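Local coordinates for probable TonB-dependent siderophore receptor PiuA (Acinetobacter baumannii, PDB 5FP1), which probably takes part in the first step of iron uptake, binding iron-chelating siderophores at the outer membrane so that iron can be drawn from the environment, at residues S45-Q50 against D62-V67; T58-A63 against N81-F86; S28-F33 against S136-S141; I52-V57 against W629-V634; E93-M96 against I101-S104. All coordinates share one frame; numbering follows the deposited sequence.

Interaction 1. Residues S45-Q50 against D62-V67; sequences SVISKQ and DALRTV
Ile-47, the last residue of strand 43-47, and Ala-63 of the short helix 60-63 make the nearest backbone approach between the two segments, their CA atoms 7.6 Å apart. Both belong to the plug domain of this TonB-dependent receptor, and the contact illustrates how one side chain of an edge strand can pack a sheet against a short helix. Ile-47 takes part in every close contact. Its CG1 lies anti to the carbonyl carbon (chi1 -54°) and the chain then runs out extended, carrying CD1 against Ala-63, Leu-64 and Val-67. There Ile-47 CD1 stands 3.9 Å from Val-67 CG2 and 4.2 Å from Leu-64 CD2, while Ile-47 CG1 passes 3.9 Å from Thr-66 OG1. On the sheet side, Ile-47 also packs on Val-117 of the adjoining strand 114-121. Thr-66 meets the hydrocarbon with a hydroxyl that is already engaged: OG1 bonds to Ala-63 O at 2.8 Å, almost along the C=O axis (176° at the oxygen), and the backbone N of Thr-66 gives the same oxygen a second bond. That oxygen is also the atom Ile-47 CD1 approaches most closely, with CD1 to Ala-63 O measuring 3.6 Å.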
# COMPACT_ATOMS: atom_id res chain seq x y z
N SER A 45 6.39 -7.44 -9.45
CA SER A 45 7.57 -6.59 -9.27
C SER A 45 8.07 -6.74 -7.84
O SER A 45 7.27 -6.71 -6.89
CB SER A 45 7.25 -5.12 -9.49
OG SER A 45 6.97 -4.84 -10.85
N VAL A 46 9.37 -6.83 -7.66
CA VAL A 46 9.94 -6.89 -6.31
C VAL A 46 10.78 -5.66 -6.05
O VAL A 46 11.70 -5.33 -6.80
CB VAL A 46 10.76 -8.17 -6.11
CG1 VAL A 46 11.34 -8.21 -4.69
CG2 VAL A 46 9.89 -9.39 -6.35
N ILE A 47 10.41 -4.92 -5.01
CA ILE A 47 11.24 -3.83 -4.53
C ILE A 47 12.34 -4.47 -3.68
O ILE A 47 12.12 -4.89 -2.55
CB ILE A 47 10.44 -2.82 -3.70
CG1 ILE A 47 9.23 -2.33 -4.48
CG2 ILE A 47 11.33 -1.64 -3.35
CD1 ILE A 47 8.32 -1.42 -3.67
N SER A 48 13.53 -4.59 -4.26
CA SER A 48 14.57 -5.43 -3.66
C SER A 48 15.24 -4.78 -2.44
O SER A 48 15.21 -3.57 -2.26
CB SER A 48 15.63 -5.74 -4.71
OG SER A 48 16.32 -4.56 -5.07
N LYS A 49 15.87 -5.62 -1.64
CA LYS A 49 16.72 -5.20 -0.53
C LYS A 49 17.70 -4.13 -0.96
O LYS A 49 17.84 -3.09 -0.30
CB LYS A 49 17.44 -6.41 0.03
CG LYS A 49 18.33 -6.14 1.24
CD LYS A 49 18.94 -7.46 1.71
CE LYS A 49 19.58 -7.37 3.09
NZ LYS A 49 20.86 -6.66 3.01
N GLN A 50 18.36 -4.34 -2.09
CA GLN A 50 19.40 -3.39 -2.49
C GLN A 50 18.80 -2.06 -2.90
O GLN A 50 19.37 -1.01 -2.63
CB GLN A 50 20.29 -3.94 -3.62
CG GLN A 50 21.51 -3.06 -3.91
CD GLN A 50 22.43 -2.94 -2.72
OE1 GLN A 50 22.82 -3.94 -2.13
NE2 GLN A 50 22.74 -1.71 -2.33
N ASP A 62 6.73 5.67 0.46
CA ASP A 62 7.89 6.16 -0.27
C ASP A 62 8.46 5.08 -1.20
O ASP A 62 8.77 5.35 -2.36
CB ASP A 62 8.97 6.67 0.69
CG ASP A 62 8.59 7.98 1.35
OD1 ASP A 62 7.72 8.68 0.85
OD2 ASP A 62 9.13 8.29 2.40
N ALA A 63 8.56 3.85 -0.69
CA ALA A 63 9.08 2.75 -1.47
C ALA A 63 8.33 2.53 -2.76
O ALA A 63 8.93 2.16 -3.78
CB ALA A 63 9.11 1.48 -0.64
N LEU A 64 7.02 2.70 -2.71
CA LEU A 64 6.16 2.44 -3.85
C LEU A 64 6.37 3.42 -5.00
O LEU A 64 5.96 3.14 -6.13
CB LEU A 64 4.68 2.46 -3.40
CG LEU A 64 4.30 1.23 -2.57
CD1 LEU A 64 2.90 1.42 -2.02
CD2 LEU A 64 4.41 -0.04 -3.39
N ARG A 65 7.01 4.55 -4.73
CA ARG A 65 7.33 5.49 -5.81
C ARG A 65 8.21 4.83 -6.88
O ARG A 65 8.23 5.30 -8.01
CB ARG A 65 8.04 6.75 -5.28
CG ARG A 65 9.55 6.63 -5.12
CD ARG A 65 10.18 7.95 -4.71
NE ARG A 65 11.62 7.83 -4.58
CZ ARG A 65 12.26 7.89 -3.42
NH1 ARG A 65 11.59 8.10 -2.29
NH2 ARG A 65 13.56 7.75 -3.39
N THR A 66 8.94 3.79 -6.51
CA THR A 66 9.82 3.07 -7.47
C THR A 66 9.08 2.17 -8.43
O THR A 66 9.71 1.62 -9.35
CB THR A 66 10.87 2.19 -6.78
OG1 THR A 66 10.24 1.12 -6.03
CG2 THR A 66 11.73 3.02 -5.88
N VAL A 67 7.78 1.98 -8.20
CA VAL A 67 6.97 1.11 -9.06
C VAL A 67 6.00 1.97 -9.84
O VAL A 67 5.04 2.50 -9.28
CB VAL A 67 6.14 0.09 -8.26
CG1 VAL A 67 5.44 -0.87 -9.22
CG2 VAL A 67 7.01 -0.66 -7.27

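Interaction 2. Residues T58-A63 against N81-F86; sequences TTLADA and NGDRPF
Asp-83 sets its carboxylate against the first turn of helix 60-63 and meets two aliphatic groups there, one with each oxygen. OD2 of Asp-83 lies 3.9 Å from Leu-60 CD2, whereas OD1 of Asp-83 faces the methyl of the next residue, 4.1 Å from Ala-61 CB. The side chains of Leu-60 and Asp-83 pass at a slant rather than end to end. Leu-60 has CG anti to its backbone N (chi1 175°), which brings CD2 up to Asp-83. Ala-61 and Asp-83 also mark the closest backbone approach, with their CA atoms 6.4 Å apart.

The polar link between the segments runs through water. One molecule accepts from Ala-61 N at 3.1 Å and donates to Asp-83 OD1 at 2.7 Å, so a backbone N-H of the helix's first turn is joined to an acidic group without a direct hydrogen bond. The same turn is closed from within: Thr-59, at the N-cap, receives Asp-62 N on its OG1 at 3.1 Å, in a fairly straight bond of 163°. An acid held near a helix N terminus would probably be favoured electrostatically, though the main partner of Asp-83 OD2 is Arg-109, in a salt bridge.

Within the plug, strand 96-98 lies beside Leu-60, Asp-83 and Pro-85. The loop holding Asp-83 leads into strand 85-87, the middle strand of a small three-stranded antiparallel sheet, so the start of helix 60-63 packs alongside both the lead-in to that sheet and strand 96-98.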
# COMPACT_ATOMS: atom_id res chain seq x y z
N THR A 58 12.05 4.90 3.88
CA THR A 58 11.74 4.55 5.24
C THR A 58 10.29 4.10 5.46
O THR A 58 9.96 3.52 6.48
CB THR A 58 12.03 5.70 6.20
OG1 THR A 58 11.11 6.76 5.96
CG2 THR A 58 13.50 6.20 6.02
N THR A 59 9.43 4.38 4.48
CA THR A 59 8.03 3.96 4.56
C THR A 59 7.65 3.22 3.28
O THR A 59 8.23 3.44 2.21
CB THR A 59 7.11 5.18 4.71
OG1 THR A 59 7.17 5.97 3.52
CG2 THR A 59 7.48 6.05 5.91
N LEU A 60 6.67 2.34 3.38
CA LEU A 60 6.12 1.70 2.20
C LEU A 60 5.67 2.71 1.16
O LEU A 60 5.91 2.53 -0.03
CB LEU A 60 4.93 0.80 2.59
CG LEU A 60 4.19 0.16 1.40
CD1 LEU A 60 5.12 -0.81 0.68
CD2 LEU A 60 2.92 -0.56 1.83
N ALA A 61 5.00 3.78 1.61
CA ALA A 61 4.47 4.76 0.69
C ALA A 61 5.61 5.32 -0.18
O ALA A 61 5.50 5.40 -1.41
CB ALA A 61 3.79 5.88 1.45
N ASP A 62 6.73 5.67 0.46
CA ASP A 62 7.89 6.16 -0.27
C ASP A 62 8.46 5.08 -1.20
O ASP A 62 8.77 5.35 -2.36
CB ASP A 62 8.97 6.67 0.69
CG ASP A 62 8.59 7.98 1.35
OD1 ASP A 62 7.72 8.68 0.85
OD2 ASP A 62 9.13 8.29 2.40
N ALA A 63 8.56 3.85 -0.69
CA ALA A 63 9.08 2.75 -1.47
C ALA A 63 8.33 2.53 -2.76
O ALA A 63 8.93 2.16 -3.78
CB ALA A 63 9.11 1.48 -0.64
N ASN A 81 -6.55 7.85 6.57
CA ASN A 81 -5.52 8.53 5.79
C ASN A 81 -4.19 7.76 5.79
O ASN A 81 -3.13 8.37 5.81
CB ASN A 81 -5.27 9.92 6.38
CG ASN A 81 -4.71 9.85 7.81
OD1 ASN A 81 -4.70 8.79 8.44
ND2 ASN A 81 -4.20 10.99 8.30
N GLY A 82 -4.25 6.42 5.78
CA GLY A 82 -3.03 5.62 5.82
C GLY A 82 -2.55 5.21 4.42
O GLY A 82 -2.86 5.89 3.43
N ASP A 83 -1.79 4.13 4.32
CA ASP A 83 -1.39 3.63 3.01
C ASP A 83 -2.65 3.26 2.21
O ASP A 83 -3.48 2.47 2.69
CB ASP A 83 -0.50 2.40 3.11
CG ASP A 83 0.78 2.63 3.88
OD1 ASP A 83 1.33 3.76 3.88
OD2 ASP A 83 1.23 1.66 4.52
N ARG A 84 -2.78 3.80 0.99
CA ARG A 84 -3.91 3.45 0.09
C ARG A 84 -3.42 3.24 -1.34
O ARG A 84 -3.63 4.08 -2.21
CB ARG A 84 -4.96 4.57 0.08
CG ARG A 84 -5.57 4.95 1.42
CD ARG A 84 -6.78 5.90 1.23
NE ARG A 84 -7.84 5.15 0.55
CZ ARG A 84 -8.49 5.53 -0.54
NH1 ARG A 84 -8.35 6.75 -1.05
NH2 ARG A 84 -9.36 4.71 -1.09
N PRO A 85 -2.74 2.12 -1.60
CA PRO A 85 -2.15 1.98 -2.93
C PRO A 85 -3.16 1.50 -3.95
O PRO A 85 -3.90 0.54 -3.70
CB PRO A 85 -1.08 0.92 -2.74
CG PRO A 85 -1.00 0.67 -1.25
CD PRO A 85 -2.33 1.05 -0.69
N PHE A 86 -3.15 2.14 -5.12
CA PHE A 86 -3.91 1.69 -6.27
C PHE A 86 -2.98 0.95 -7.25
O PHE A 86 -1.89 1.45 -7.56
CB PHE A 86 -4.58 2.90 -6.94
CG PHE A 86 -5.78 3.38 -6.23
CD1 PHE A 86 -5.66 4.06 -5.02
CD2 PHE A 86 -7.04 3.12 -6.73
CE1 PHE A 86 -6.79 4.50 -4.34
CE2 PHE A 86 -8.18 3.57 -6.06
CZ PHE A 86 -8.05 4.26 -4.87
O HOH W 1 3.92 3.94 4.46

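Interaction 3. Residues S28-F33 against S136-S141; sequences SANSKF and SINMIS
Ala-29 lays its CB methyl against the branched end of Ile-140, reaching CG2 of Ile-140 at 3.7 Å and its CD1 at 4.0 Å. Ile-140 is bent at chi2 (-56°), which brings CD1 round beside CG2 to share the methyl. Next to this apolar patch the pairing turns polar. Asn-30 and Asn-138 bring their amide nitrogens, both named ND2, to 3.6 Å, with the amide planes 80° apart. Two N-H donors cannot satisfy each other, and a water resolves the conflict by accepting from Asn-30 ND2 and from Asn-138 ND2, each at 3.0 Å.

The N-terminal loop is shaped by tight turns. Ser-28 OG accepts from Asn-30 N at 2.8 Å, an ST turn, and Asn-30 OD1 accepts from Lys-32 N at 2.9 Å, an Asx turn whose donor sits 44° above the carbonyl plane. The Asx turn lies within the type I beta turn from Asn-30 to Phe-33. Glu-118 of strand 114-121 also binds Ser-28 OG and Ala-29 N, which ties the loop to the plug's mixed sheet, where strand 135-141 is central.

Asn-138 OD1 is taken by Gly-100 N, just as Asn-30 OD1 is taken by Lys-32. With each oxygen engaged by a backbone N-H, the assignment of O and N in both amides is well supported, and their nitrogens face a shared water acceptor.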
# COMPACT_ATOMS: atom_id res chain seq x y z
N SER A 28 10.15 -15.39 -5.72
CA SER A 28 9.34 -14.80 -4.68
C SER A 28 9.56 -15.49 -3.35
O SER A 28 9.78 -16.69 -3.30
CB SER A 28 7.88 -14.93 -5.06
OG SER A 28 7.06 -14.59 -3.96
N ALA A 29 9.47 -14.74 -2.25
CA ALA A 29 9.52 -15.33 -0.91
C ALA A 29 8.16 -15.88 -0.52
O ALA A 29 8.00 -16.51 0.51
CB ALA A 29 10.01 -14.30 0.11
N ASN A 30 7.16 -15.67 -1.37
CA ASN A 30 5.82 -16.15 -1.10
C ASN A 30 5.65 -17.58 -1.64
O ASN A 30 5.76 -17.83 -2.84
CB ASN A 30 4.84 -15.16 -1.76
CG ASN A 30 3.37 -15.50 -1.56
OD1 ASN A 30 3.01 -16.57 -1.10
ND2 ASN A 30 2.50 -14.56 -1.93
N SER A 31 5.37 -18.54 -0.75
CA SER A 31 5.28 -19.94 -1.16
C SER A 31 4.04 -20.26 -2.02
O SER A 31 3.90 -21.37 -2.56
CB SER A 31 5.37 -20.86 0.06
OG SER A 31 4.14 -20.87 0.78
N LYS A 32 3.15 -19.29 -2.18
CA LYS A 32 2.05 -19.44 -3.15
C LYS A 32 2.47 -19.26 -4.61
O LYS A 32 1.71 -19.63 -5.52
CB LYS A 32 0.89 -18.51 -2.80
CG LYS A 32 0.20 -18.97 -1.54
CD LYS A 32 -1.10 -18.26 -1.29
CE LYS A 32 -1.72 -18.73 0.01
NZ LYS A 32 -2.82 -17.80 0.31
N PHE A 33 3.64 -18.67 -4.84
CA PHE A 33 4.26 -18.61 -6.16
C PHE A 33 5.18 -19.82 -6.22
O PHE A 33 6.29 -19.80 -5.74
CB PHE A 33 5.07 -17.34 -6.36
CG PHE A 33 4.25 -16.12 -6.70
CD1 PHE A 33 3.49 -16.07 -7.86
CD2 PHE A 33 4.25 -15.01 -5.87
CE1 PHE A 33 2.73 -14.95 -8.18
CE2 PHE A 33 3.50 -13.88 -6.18
CZ PHE A 33 2.73 -13.85 -7.33
N SER A 136 -1.96 -6.81 -5.48
CA SER A 136 -1.81 -6.77 -4.03
C SER A 136 -0.34 -6.62 -3.68
O SER A 136 0.55 -6.93 -4.49
CB SER A 136 -2.34 -8.05 -3.38
OG SER A 136 -1.66 -9.18 -3.88
N ILE A 137 -0.10 -6.18 -2.45
CA ILE A 137 1.23 -5.91 -1.95
C ILE A 137 1.51 -6.82 -0.78
O ILE A 137 0.67 -6.98 0.12
CB ILE A 137 1.30 -4.45 -1.50
CG1 ILE A 137 1.19 -3.56 -2.75
CG2 ILE A 137 2.60 -4.20 -0.74
CD1 ILE A 137 0.88 -2.12 -2.45
N ASN A 138 2.71 -7.40 -0.78
CA ASN A 138 3.10 -8.35 0.26
C ASN A 138 4.47 -7.94 0.76
O ASN A 138 5.45 -7.92 -0.01
CB ASN A 138 3.13 -9.77 -0.33
CG ASN A 138 3.42 -10.83 0.72
OD1 ASN A 138 3.32 -10.59 1.95
ND2 ASN A 138 3.82 -12.02 0.26
N MET A 139 4.54 -7.51 2.01
CA MET A 139 5.81 -7.09 2.60
C MET A 139 6.46 -8.31 3.28
O MET A 139 5.84 -8.99 4.09
CB MET A 139 5.58 -5.91 3.56
CG MET A 139 5.13 -4.63 2.81
SD MET A 139 4.68 -3.42 4.04
CE MET A 139 6.29 -2.78 4.38
N ILE A 140 7.71 -8.58 2.92
CA ILE A 140 8.43 -9.78 3.37
C ILE A 140 9.34 -9.33 4.52
O ILE A 140 10.11 -8.41 4.35
CB ILE A 140 9.34 -10.34 2.27
CG1 ILE A 140 8.55 -10.59 0.98
CG2 ILE A 140 10.07 -11.61 2.72
CD1 ILE A 140 7.36 -11.50 1.15
N SER A 141 9.21 -9.96 5.68
CA SER A 141 9.87 -9.49 6.90
C SER A 141 11.25 -10.12 7.02
O SER A 141 11.47 -11.26 6.58
CB SER A 141 9.07 -9.90 8.13
OG SER A 141 7.76 -9.41 8.07
O HOH W 2 4.00 -12.06 -2.72

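Interaction 4. Residues I52-V57 against W629-V634; sequences IEDTKV and WTTYKV
Trp-629 and Asp-54 bury more surface here than any other residues, and Thr-55 adds the next largest share. Together they join helix 49-55 of the plug to strand 624-635 of the barrel wall. Trp-629, with CG anti to the backbone N (chi1 -180°), reaches the helix, and its NE1 donates to Asp-54 OD2 at 3.0 Å. The acceptor lies close to the indole plane, and the donor meets OD2 on its anti side. Carboxylate and ring planes stand 48° apart, and Asp-54 CB also rests near the ring, 3.5 Å from Trp-629 NE1. One residue further along the helix, Thr-55 covers a face of the indole: its CG2 stands 4.3 Å from the centroid of the six-membered ring and only 6° off the normal, a well-centred CH-pi contact. From the same barrel strand, Thr-631 brings CG2 to 3.4 Å from Asp-54 OD2.

The other carboxylate oxygen, OD1, looks to Arg-671 in a salt bridge and to Gln-50 in a hydrogen bond. Such a buried acid, supplied with an arginine and two neutral N-H donors, would be expected to remain ionised, and its bonds to Trp-629 and Arg-671 couple the plug helix directly to the barrel.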
# COMPACT_ATOMS: atom_id res chain seq x y z
N ILE A 52 16.06 -0.83 -1.70
CA ILE A 52 15.64 -0.24 -0.43
C ILE A 52 16.86 0.43 0.25
O ILE A 52 16.80 1.58 0.70
CB ILE A 52 14.98 -1.29 0.47
CG1 ILE A 52 13.60 -1.69 -0.12
CG2 ILE A 52 14.82 -0.75 1.89
CD1 ILE A 52 13.02 -2.94 0.49
N GLU A 53 17.99 -0.26 0.26
CA GLU A 53 19.23 0.33 0.81
C GLU A 53 19.75 1.54 0.04
O GLU A 53 20.15 2.53 0.64
CB GLU A 53 20.31 -0.76 0.96
CG GLU A 53 19.98 -1.61 2.18
CD GLU A 53 20.85 -2.84 2.36
OE1 GLU A 53 21.95 -2.90 1.76
OE2 GLU A 53 20.42 -3.74 3.12
N ASP A 54 19.75 1.46 -1.28
CA ASP A 54 20.23 2.54 -2.10
C ASP A 54 19.40 3.82 -1.93
O ASP A 54 19.95 4.94 -1.96
CB ASP A 54 20.16 2.14 -3.57
CG ASP A 54 21.35 1.30 -4.03
OD1 ASP A 54 22.21 0.93 -3.19
OD2 ASP A 54 21.35 0.99 -5.24
N THR A 55 18.08 3.67 -1.82
CA THR A 55 17.21 4.84 -1.77
C THR A 55 16.98 5.35 -0.36
O THR A 55 16.55 6.47 -0.19
CB THR A 55 15.81 4.54 -2.38
OG1 THR A 55 15.23 3.40 -1.75
CG2 THR A 55 15.94 4.29 -3.87
N LYS A 56 17.27 4.51 0.62
CA LYS A 56 16.97 4.72 2.04
C LYS A 56 15.50 5.09 2.25
O LYS A 56 15.20 5.98 3.06
CB LYS A 56 17.89 5.76 2.70
CG LYS A 56 18.09 5.54 4.20
CD LYS A 56 18.92 6.65 4.85
CE LYS A 56 18.88 6.57 6.38
NZ LYS A 56 19.47 5.30 6.90
N VAL A 57 14.60 4.43 1.51
CA VAL A 57 13.16 4.63 1.77
C VAL A 57 12.81 4.11 3.14
O VAL A 57 13.22 3.01 3.53
CB VAL A 57 12.26 4.04 0.69
CG1 VAL A 57 12.35 4.86 -0.59
CG2 VAL A 57 12.58 2.58 0.44
N TRP A 629 16.11 3.71 -11.56
CA TRP A 629 17.18 3.83 -10.59
C TRP A 629 18.40 3.13 -11.16
O TRP A 629 18.30 1.98 -11.58
CB TRP A 629 16.81 3.17 -9.28
CG TRP A 629 17.89 3.29 -8.28
CD1 TRP A 629 18.74 2.32 -7.87
CD2 TRP A 629 18.27 4.48 -7.58
NE1 TRP A 629 19.63 2.81 -6.95
CE2 TRP A 629 19.36 4.14 -6.76
CE3 TRP A 629 17.80 5.80 -7.58
CZ2 TRP A 629 19.99 5.08 -5.94
CZ3 TRP A 629 18.42 6.72 -6.76
CH2 TRP A 629 19.52 6.36 -5.95
N THR A 630 19.52 3.83 -11.20
CA THR A 630 20.74 3.23 -11.71
C THR A 630 21.96 3.68 -10.90
O THR A 630 22.02 4.83 -10.44
CB THR A 630 20.90 3.50 -13.21
OG1 THR A 630 21.99 2.71 -13.72
CG2 THR A 630 21.10 4.97 -13.52
N THR A 631 22.88 2.75 -10.67
CA THR A 631 24.10 3.05 -9.93
C THR A 631 25.34 2.55 -10.66
O THR A 631 25.28 1.60 -11.45
CB THR A 631 24.10 2.50 -8.49
OG1 THR A 631 24.38 1.11 -8.49
CG2 THR A 631 22.74 2.77 -7.79
N TYR A 632 26.45 3.23 -10.37
CA TYR A 632 27.73 2.96 -11.03
C TYR A 632 28.87 3.00 -10.02
O TYR A 632 28.94 3.87 -9.15
CB TYR A 632 27.96 3.94 -12.18
CG TYR A 632 29.01 3.42 -13.14
CD1 TYR A 632 30.37 3.63 -12.88
CD2 TYR A 632 28.67 2.68 -14.25
CE1 TYR A 632 31.34 3.13 -13.73
CE2 TYR A 632 29.63 2.18 -15.10
CZ TYR A 632 30.96 2.41 -14.83
OH TYR A 632 31.93 1.90 -15.67
N LYS A 633 29.76 2.01 -10.12
CA LYS A 633 30.91 1.94 -9.23
C LYS A 633 32.01 2.80 -9.83
O LYS A 633 32.84 2.29 -10.59
CB LYS A 633 31.39 0.49 -9.11
CG LYS A 633 30.89 -0.23 -7.88
CD LYS A 633 31.62 0.28 -6.64
CE LYS A 633 31.69 -0.79 -5.56
NZ LYS A 633 32.12 -0.20 -4.26
N VAL A 634 31.99 4.10 -9.54
CA VAL A 634 32.95 5.01 -10.15
C VAL A 634 34.37 4.75 -9.61
O VAL A 634 35.33 4.88 -10.35
CB VAL A 634 32.60 6.50 -9.96
CG1 VAL A 634 31.19 6.80 -10.45
CG2 VAL A 634 32.78 6.94 -8.52
O HOH W 3 23.29 -0.32 -6.18

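Interaction 5. Residues E93-M96 against I101-S104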
# COMPACT_ATOMS: atom_id res chain seq x y z
N GLU A 93 -5.90 -1.28 -0.83
CA GLU A 93 -5.89 -0.93 0.59
C GLU A 93 -6.33 -2.09 1.49
O GLU A 93 -5.73 -2.34 2.55
CB GLU A 93 -6.77 0.30 0.83
CG GLU A 93 -6.64 0.86 2.25
CD GLU A 93 -7.55 2.04 2.54
OE1 GLU A 93 -8.22 2.56 1.58
OE2 GLU A 93 -7.59 2.45 3.75
N SER A 94 -7.38 -2.81 1.08
CA SER A 94 -7.89 -3.95 1.88
C SER A 94 -7.18 -5.27 1.58
O SER A 94 -7.55 -6.30 2.14
CB SER A 94 -9.40 -4.11 1.71
OG SER A 94 -10.11 -2.95 2.07
N SER A 95 -6.17 -5.23 0.71
CA SER A 95 -5.41 -6.40 0.21
C SER A 95 -3.91 -6.18 0.40
O SER A 95 -3.10 -6.38 -0.51
CB SER A 95 -5.75 -6.69 -1.26
OG SER A 95 -7.15 -6.91 -1.37
N MET A 96 -3.53 -5.77 1.60
CA MET A 96 -2.13 -5.61 1.96
C MET A 96 -1.74 -6.71 2.95
O MET A 96 -2.43 -6.94 3.96
CB MET A 96 -1.89 -4.23 2.57
CG MET A 96 -2.45 -3.11 1.71
SD MET A 96 -2.04 -1.48 2.33
CE MET A 96 -0.26 -1.56 2.27
N ILE A 101 0.11 -12.99 4.90
CA ILE A 101 -1.10 -12.92 5.72
C ILE A 101 -1.65 -11.50 5.67
O ILE A 101 -0.89 -10.54 5.82
CB ILE A 101 -0.77 -13.33 7.16
CG1 ILE A 101 -0.41 -14.83 7.14
CG2 ILE A 101 -1.95 -13.04 8.10
CD1 ILE A 101 -0.28 -15.48 8.50
N ARG A 102 -2.95 -11.38 5.40
CA ARG A 102 -3.59 -10.07 5.27
C ARG A 102 -3.49 -9.29 6.59
O ARG A 102 -3.77 -9.83 7.65
CB ARG A 102 -5.06 -10.21 4.88
CG ARG A 102 -5.63 -8.91 4.31
CD ARG A 102 -7.14 -8.90 4.26
NE ARG A 102 -7.64 -10.07 3.52
CZ ARG A 102 -8.05 -10.09 2.26
NH1 ARG A 102 -8.08 -8.98 1.52
NH2 ARG A 102 -8.49 -11.24 1.73
N ASN A 103 -3.09 -8.03 6.49
CA ASN A 103 -3.01 -7.17 7.66
C ASN A 103 -3.38 -5.78 7.18
O ASN A 103 -2.51 -4.89 7.08
CB ASN A 103 -1.59 -7.20 8.22
CG ASN A 103 -1.49 -6.55 9.59
OD1 ASN A 103 -2.24 -6.88 10.50
ND2 ASN A 103 -0.57 -5.63 9.74
N SER A 104 -4.65 -5.62 6.81
CA SER A 104 -5.10 -4.42 6.10
C SER A 104 -5.92 -3.47 6.94
O SER A 104 -6.86 -2.87 6.44
CB SER A 104 -5.92 -4.82 4.85
OG SER A 104 -5.03 -5.26 3.84
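Arg-102 starts with CG anti to its backbone N and then bends at chi3 (-55°), which swings its guanidinium back along the chain to Ser-94; Ser-104, with OG anti to the carbonyl carbon (chi1 -76°), places its OG beside the backbone N of Met-96. Both lie at the open end of a tight beta hairpin, in which strand 96-98 turns back antiparallel as strand 101-102 at the margin of the plug's mixed sheet.

The backbone bond of the contact runs from Asn-103 N to Met-96 O at 2.8 Å, nearly straight and in the carbonyl plane. Arg-102 CA adds a CA-H...O contact to that same Met-96 oxygen at 3.6 Å. One step outward, Ser-104 contributes a side-chain acceptor, and Met-96 N donates to Ser-104 OG at 2.7 Å. Further out, Arg-102 NH1 binds Ser-94 O at 2.8 Å. The oxygen lies close to the guanidinium plane, although the donor is tilted 27° from the carbonyl plane of Ser-94. The aliphatic part of the arginine follows the same path, with Arg-102 CD 3.4 Å from Ser-94 O.

Neighbouring loops hold the other ends of these groups. Arg-102 NH2 binds Ala-130 O, Ser-95 OG takes Ser-132 N, and Ser-94 OG meets Glu-506 of the loop that joins strands 482-493 and 518-531.

The chemistry shows side chains taking over from strand pairing where the hairpin ends. A serine hydroxyl and a guanidinium engage main-chain groups of the first strand residue and of the loop before it, and in this largely buried setting backbone polar atoms thereby find partners.

In the fold
The plug domain illustrates how successive short contacts can be layered along a chain. Interaction 3 opens first, at 28-33, and does not close until 136-141, so its span encloses interactions 1, 2 and 5 and ties the N-terminal loop to the central sheet. Interaction 1 closes a short loop from strand 43-47 to 62-67, on and after helix 60-63. Interaction 4 starts inside that loop and ends far away at 629-634, crossing both 1 and 3 and binding plug to barrel. Interaction 2 shares Asp-62 and Ala-63 with interaction 1, and interaction 5 follows it in series. The salt bridge between Arg-84 and Glu-93 joins 2 to 5, and both lie within the span of 4.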